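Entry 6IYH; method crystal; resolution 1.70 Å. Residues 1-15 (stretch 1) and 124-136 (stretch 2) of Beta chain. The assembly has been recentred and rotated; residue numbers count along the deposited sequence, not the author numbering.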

# COMPACT_ATOMS: atom_id res chain seq x y z
N GLU B 1 -2.41 -22.73 -8.47
CA GLU B 1 -2.06 -24.07 -7.79
C GLU B 1 -2.40 -24.28 -6.30
O GLU B 1 -1.80 -23.69 -5.43
N TRP B 2 -3.29 -25.21 -6.00
CA TRP B 2 -3.64 -25.48 -4.62
C TRP B 2 -3.12 -26.76 -4.15
O TRP B 2 -3.25 -27.73 -4.86
N THR B 3 -2.64 -26.84 -2.91
CA THR B 3 -2.41 -28.13 -2.30
C THR B 3 -3.73 -28.78 -1.79
O THR B 3 -4.73 -28.10 -1.48
N ASP B 4 -3.74 -30.11 -1.69
CA ASP B 4 -4.93 -30.78 -1.17
C ASP B 4 -5.25 -30.31 0.23
O ASP B 4 -6.42 -30.12 0.57
N SER B 5 -4.23 -30.15 1.04
CA SER B 5 -4.43 -29.64 2.37
C SER B 5 -5.12 -28.24 2.36
O SER B 5 -5.97 -27.95 3.24
N GLU B 6 -4.68 -27.39 1.44
CA GLU B 6 -5.27 -26.02 1.32
C GLU B 6 -6.71 -26.12 0.91
O GLU B 6 -7.59 -25.45 1.53
N ARG B 7 -6.99 -26.94 -0.10
CA ARG B 7 -8.34 -27.13 -0.58
C ARG B 7 -9.29 -27.57 0.50
O ARG B 7 -10.41 -27.08 0.60
N PHE B 8 -8.79 -28.48 1.33
CA PHE B 8 -9.52 -29.02 2.44
C PHE B 8 -9.78 -28.00 3.53
O PHE B 8 -10.89 -27.95 4.05
N ALA B 9 -8.76 -27.24 3.90
CA ALA B 9 -8.88 -26.15 4.88
C ALA B 9 -9.96 -25.15 4.45
O ALA B 9 -10.74 -24.73 5.30
N ILE B 10 -10.02 -24.83 3.17
CA ILE B 10 -10.99 -23.89 2.62
C ILE B 10 -12.40 -24.48 2.60
O ILE B 10 -13.31 -23.89 3.20
N THR B 11 -12.57 -25.66 1.96
CA THR B 11 -13.93 -26.20 1.77
C THR B 11 -14.52 -26.70 3.12
O THR B 11 -15.74 -26.50 3.35
N THR B 12 -13.71 -27.19 4.08
CA THR B 12 -14.28 -27.59 5.38
C THR B 12 -14.73 -26.41 6.20
O THR B 12 -15.77 -26.46 6.84
N LEU B 13 -13.94 -25.35 6.21
CA LEU B 13 -14.36 -24.18 6.97
C LEU B 13 -15.57 -23.55 6.29
O LEU B 13 -16.49 -23.13 6.99
N TRP B 14 -15.60 -23.51 4.97
CA TRP B 14 -16.69 -22.89 4.21
C TRP B 14 -17.99 -23.58 4.50
O TRP B 14 -19.04 -22.94 4.61
N ALA B 15 -17.92 -24.90 4.68
CA ALA B 15 -19.16 -25.64 4.95
C ALA B 15 -19.83 -25.25 6.26
O ALA B 15 -21.02 -25.57 6.47
N ASP B 124 -2.34 -22.86 9.94
CA ASP B 124 -2.41 -23.43 8.59
C ASP B 124 -3.70 -23.10 7.88
O ASP B 124 -3.71 -22.88 6.68
N VAL B 125 -4.79 -23.10 8.64
CA VAL B 125 -6.10 -22.84 8.08
C VAL B 125 -6.15 -21.34 7.69
O VAL B 125 -6.58 -21.02 6.61
N GLN B 126 -5.70 -20.49 8.61
CA GLN B 126 -5.56 -19.00 8.28
C GLN B 126 -4.69 -18.79 7.06
O GLN B 126 -5.00 -18.01 6.22
N ALA B 127 -3.58 -19.56 6.92
CA ALA B 127 -2.68 -19.36 5.81
C ALA B 127 -3.36 -19.70 4.54
O ALA B 127 -3.25 -18.98 3.56
N ALA B 128 -4.15 -20.79 4.52
CA ALA B 128 -4.90 -21.14 3.33
C ALA B 128 -5.99 -20.12 2.95
O ALA B 128 -6.15 -19.77 1.79
N TRP B 129 -6.70 -19.62 3.95
CA TRP B 129 -7.68 -18.55 3.76
C TRP B 129 -7.03 -17.21 3.30
O TRP B 129 -7.59 -16.55 2.44
N GLN B 130 -5.87 -16.89 3.81
CA GLN B 130 -5.16 -15.70 3.30
C GLN B 130 -4.79 -15.85 1.82
O GLN B 130 -4.95 -14.95 1.03
N LYS B 131 -4.41 -17.07 1.41
CA LYS B 131 -4.12 -17.32 0.04
C LYS B 131 -5.37 -17.18 -0.78
O LYS B 131 -5.37 -16.57 -1.86
N MET B 132 -6.50 -17.71 -0.31
CA MET B 132 -7.74 -17.56 -1.00
C MET B 132 -8.14 -16.09 -1.11
O MET B 132 -8.59 -15.61 -2.16
N ILE B 133 -8.04 -15.39 -0.00
CA ILE B 133 -8.32 -13.92 -0.05
C ILE B 133 -7.45 -13.18 -1.09
O ILE B 133 -7.92 -12.34 -1.81
N ALA B 134 -6.14 -13.44 -1.08
CA ALA B 134 -5.20 -12.86 -2.03
C ALA B 134 -5.58 -13.16 -3.46
O ALA B 134 -5.51 -12.31 -4.32
N VAL B 135 -6.07 -14.36 -3.73
CA VAL B 135 -6.45 -14.71 -5.07
C VAL B 135 -7.71 -13.95 -5.47
O VAL B 135 -7.80 -13.49 -6.56
N ILE B 136 -8.64 -13.78 -4.51
CA ILE B 136 -9.85 -12.98 -4.77
C ILE B 136 -9.48 -11.51 -5.04
O ILE B 136 -10.02 -10.87 -5.97

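At the centre of the contact are two alanines whose CA-to-CB bonds each point toward the other stretch: Ala9 CB lies 3.8 Å from Ala128 CB, and such small side chains let the backbones come near, with the CA atoms of Glu6 and Ala128 5.3 Å apart and those of Ala9 and Val125 5.4 Å apart. The helix that begins at Asp4 crosses helix 124-136 almost at a right angle (89°), with the axes 8.7 Å apart at closest approach, and the two stretches together bury 667 Å². Val125 (chi1 t) adds CG2 at 4.0 Å from Ala9 CB and CG1 at 3.9 Å from Leu13 CD1. Ile10 (m, t) leaves its backbone sideways; its CG1 is 4.3 Å from Ala128 CB and its CD1 4.0 Å from Met132 CB.

Trp129 (chi1 m, chi2 90°) has the largest area covered by the other stretch. Its CA-to-CB bond runs sideways, but the indole ends nearer stretch 1, a knob in a hole formed by Ala9, Ile10, Leu13 and Trp14. Ile10 CG1 lies over one ring face, and Ile10 CG2 is 3.9 Å from Trp129 CZ2. Leu13 (t, t), whose CA-to-CB bond points toward stretch 2, places CD2 3.8 Å from Trp129 CZ2. Trp14 (chi1 t) adds a contact of CE3 with Trp129 CH2 at 3.7 Å. At the indole edge, Trp129 NE1 donates a weak hydrogen bond to Ala9 O (3.5 Å, 150°); that carbonyl also accepts a weak helical bond from Leu13 N at 3.4 Å.

Before the first helix begins, Trp2 (chi1 m, chi2 98°) also starts sideways and brings its ring end nearer stretch 2. Met132 (chi1 t, chi2 p) puts SD 3.9 Å from Trp2 CH2, in an oblique sulfur-aromatic contact, while Val135 CG2 approaches Trp2 CZ2 to 4.3 Å. Over one face of the six-membered ring runs Lys131, extended with all four chi angles t: its CE is 3.8 Å from the ring centroid, a CH-pi contact, and its NZ makes an off-centre cation-pi contact at 4.6 Å from the same centroid.

The extended lysine thus carries its charge past the indole to the polar edge. There Lys131 NZ donates to Glu1 O at 2.8 Å and forms a salt bridge with Glu6 OE1, also at 2.8 Å. Glu6 (m, t), whose CA-to-CB bond points toward stretch 2, shares OE1 with Thr3 N, which donates to it at 2.9 Å; in return Glu6 N donates to Thr3 OG1 at 3.1 Å, capping the helix and tying the salt bridge to its first turn. Water 2 donates to Glu6 OE2 at 2.8 Å and accepts a weak bond from Lys131 NZ at 3.3 Å. Elsewhere at the edge of the contact, water 1 links Ser5 (t) to Asp124 (chi1 p), lying 2.5 Å from Ser5 OG and donating to Asp124 OD2 at 2.5 Å.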

# COMPACT_ATOMS: atom_id res chain seq x y z
CB GLU B 1 -0.56 -24.36 -7.91
CG GLU B 1 0.03 -25.47 -7.01
CD GLU B 1 -0.51 -26.85 -7.31
OE1 GLU B 1 -0.43 -27.75 -6.43
OE2 GLU B 1 -1.01 -27.04 -8.44
CB TRP B 2 -5.15 -25.54 -4.54
CG TRP B 2 -5.79 -24.19 -4.87
CD1 TRP B 2 -6.32 -23.80 -6.03
CD2 TRP B 2 -5.92 -23.11 -3.95
NE1 TRP B 2 -6.82 -22.51 -5.91
CE2 TRP B 2 -6.55 -22.06 -4.65
CE3 TRP B 2 -5.51 -22.92 -2.63
CZ2 TRP B 2 -6.81 -20.82 -4.06
CZ3 TRP B 2 -5.82 -21.70 -2.01
CH2 TRP B 2 -6.47 -20.67 -2.75
CB THR B 3 -1.39 -28.10 -1.16
OG1 THR B 3 -1.97 -27.54 0.03
CG2 THR B 3 -0.14 -27.30 -1.59
CB ASP B 4 -4.75 -32.29 -1.12
CG ASP B 4 -4.77 -32.92 -2.46
OD1 ASP B 4 -5.22 -32.33 -3.45
OD2 ASP B 4 -4.35 -34.09 -2.49
CB SER B 5 -3.14 -29.54 3.08
OG SER B 5 -3.41 -29.08 4.35
CB GLU B 6 -4.52 -25.15 0.32
CG GLU B 6 -3.19 -24.65 0.84
CD GLU B 6 -2.30 -24.09 -0.27
OE1 GLU B 6 -2.54 -24.28 -1.46
OE2 GLU B 6 -1.33 -23.47 0.07
CB ARG B 7 -8.40 -28.20 -1.65
CG ARG B 7 -8.11 -27.71 -3.02
CD ARG B 7 -8.28 -28.83 -4.02
NE ARG B 7 -7.53 -28.49 -5.22
CZ ARG B 7 -7.97 -27.71 -6.19
NH1 ARG B 7 -9.20 -27.20 -6.16
NH2 ARG B 7 -7.20 -27.49 -7.25
CB PHE B 8 -8.71 -30.15 3.06
CG PHE B 8 -9.39 -30.81 4.22
CD1 PHE B 8 -10.44 -31.68 4.01
CD2 PHE B 8 -9.01 -30.53 5.51
CE1 PHE B 8 -11.03 -32.29 5.07
CE2 PHE B 8 -9.61 -31.11 6.58
CZ PHE B 8 -10.61 -32.01 6.36
CB ALA B 9 -7.52 -25.44 5.08
CB ILE B 10 -10.59 -23.42 1.20
CG1 ILE B 10 -9.31 -22.61 1.31
CG2 ILE B 10 -11.69 -22.60 0.53
CD1 ILE B 10 -8.67 -22.34 -0.03
CB THR B 11 -13.96 -27.25 0.68
OG1 THR B 11 -13.08 -28.28 1.08
CG2 THR B 11 -13.54 -26.67 -0.64
CB THR B 12 -13.41 -28.50 6.29
OG1 THR B 12 -12.31 -27.78 6.80
CG2 THR B 12 -12.83 -29.65 5.50
CB LEU B 13 -13.19 -23.16 7.06
CG LEU B 13 -13.48 -22.03 8.04
CD1 LEU B 13 -12.22 -21.39 8.65
CD2 LEU B 13 -14.09 -20.85 7.29
CB TRP B 14 -16.46 -22.88 2.73
CG TRP B 14 -17.45 -22.13 1.99
CD1 TRP B 14 -18.38 -22.56 1.13
CD2 TRP B 14 -17.64 -20.68 2.09
NE1 TRP B 14 -19.15 -21.53 0.70
CE2 TRP B 14 -18.70 -20.36 1.24
CE3 TRP B 14 -17.03 -19.66 2.84
CZ2 TRP B 14 -19.19 -19.03 1.09
CZ3 TRP B 14 -17.47 -18.34 2.63
CH2 TRP B 14 -18.53 -18.06 1.79
CB ALA B 15 -18.86 -27.13 4.95
CB ASP B 124 -2.17 -24.97 8.59
CG ASP B 124 -3.31 -25.77 9.23
OD1 ASP B 124 -3.46 -25.60 10.41
OD2 ASP B 124 -4.02 -26.51 8.53
CB VAL B 125 -7.24 -23.24 9.06
CG1 VAL B 125 -8.57 -22.63 8.58
CG2 VAL B 125 -7.34 -24.79 9.05
CB GLN B 126 -5.04 -18.15 9.46
CG GLN B 126 -4.86 -16.68 9.03
CD GLN B 126 -4.21 -15.88 10.08
OE1 GLN B 126 -3.96 -16.33 11.10
NE2 GLN B 126 -3.98 -14.67 9.78
CB ALA B 127 -1.37 -20.14 5.98
CB ALA B 128 -5.59 -22.51 3.51
CB TRP B 129 -8.56 -18.34 4.98
CG TRP B 129 -9.64 -19.34 4.95
CD1 TRP B 129 -9.63 -20.57 5.50
CD2 TRP B 129 -10.84 -19.22 4.23
NE1 TRP B 129 -10.81 -21.27 5.15
CE2 TRP B 129 -11.53 -20.46 4.35
CE3 TRP B 129 -11.38 -18.22 3.41
CZ2 TRP B 129 -12.78 -20.67 3.78
CZ3 TRP B 129 -12.64 -18.44 2.80
CH2 TRP B 129 -13.32 -19.65 3.01
CB GLN B 130 -3.98 -15.44 4.14
CG GLN B 130 -3.17 -14.22 3.71
CD GLN B 130 -3.98 -12.95 3.87
OE1 GLN B 130 -4.83 -12.84 4.76
NE2 GLN B 130 -3.76 -12.01 2.93
CB LYS B 131 -3.46 -18.73 -0.10
CG LYS B 131 -3.19 -19.12 -1.53
CD LYS B 131 -2.53 -20.48 -1.58
CE LYS B 131 -2.48 -20.95 -3.00
NZ LYS B 131 -1.60 -22.17 -3.04
CB MET B 132 -8.91 -18.32 -0.32
CG MET B 132 -10.24 -18.32 -1.04
SD MET B 132 -10.17 -19.36 -2.57
CE MET B 132 -11.13 -18.40 -3.66
CB ILE B 133 -8.23 -13.37 1.39
CG1 ILE B 133 -9.45 -13.79 2.16
CG2 ILE B 133 -8.07 -11.83 1.44
CD1 ILE B 133 -9.26 -13.78 3.65
CB ALA B 134 -3.80 -13.29 -1.66
CB VAL B 135 -6.65 -16.23 -5.18
CG1 VAL B 135 -7.36 -16.58 -6.46
CG2 VAL B 135 -5.30 -16.94 -5.07
CB ILE B 136 -10.88 -13.11 -3.61
CG1 ILE B 136 -11.51 -14.52 -3.62
CG2 ILE B 136 -11.95 -12.04 -3.72
CD1 ILE B 136 -12.19 -14.93 -2.32
O HOH W 1 -3.81 -27.57 6.30
O HOH W 2 1.10 -22.92 -1.28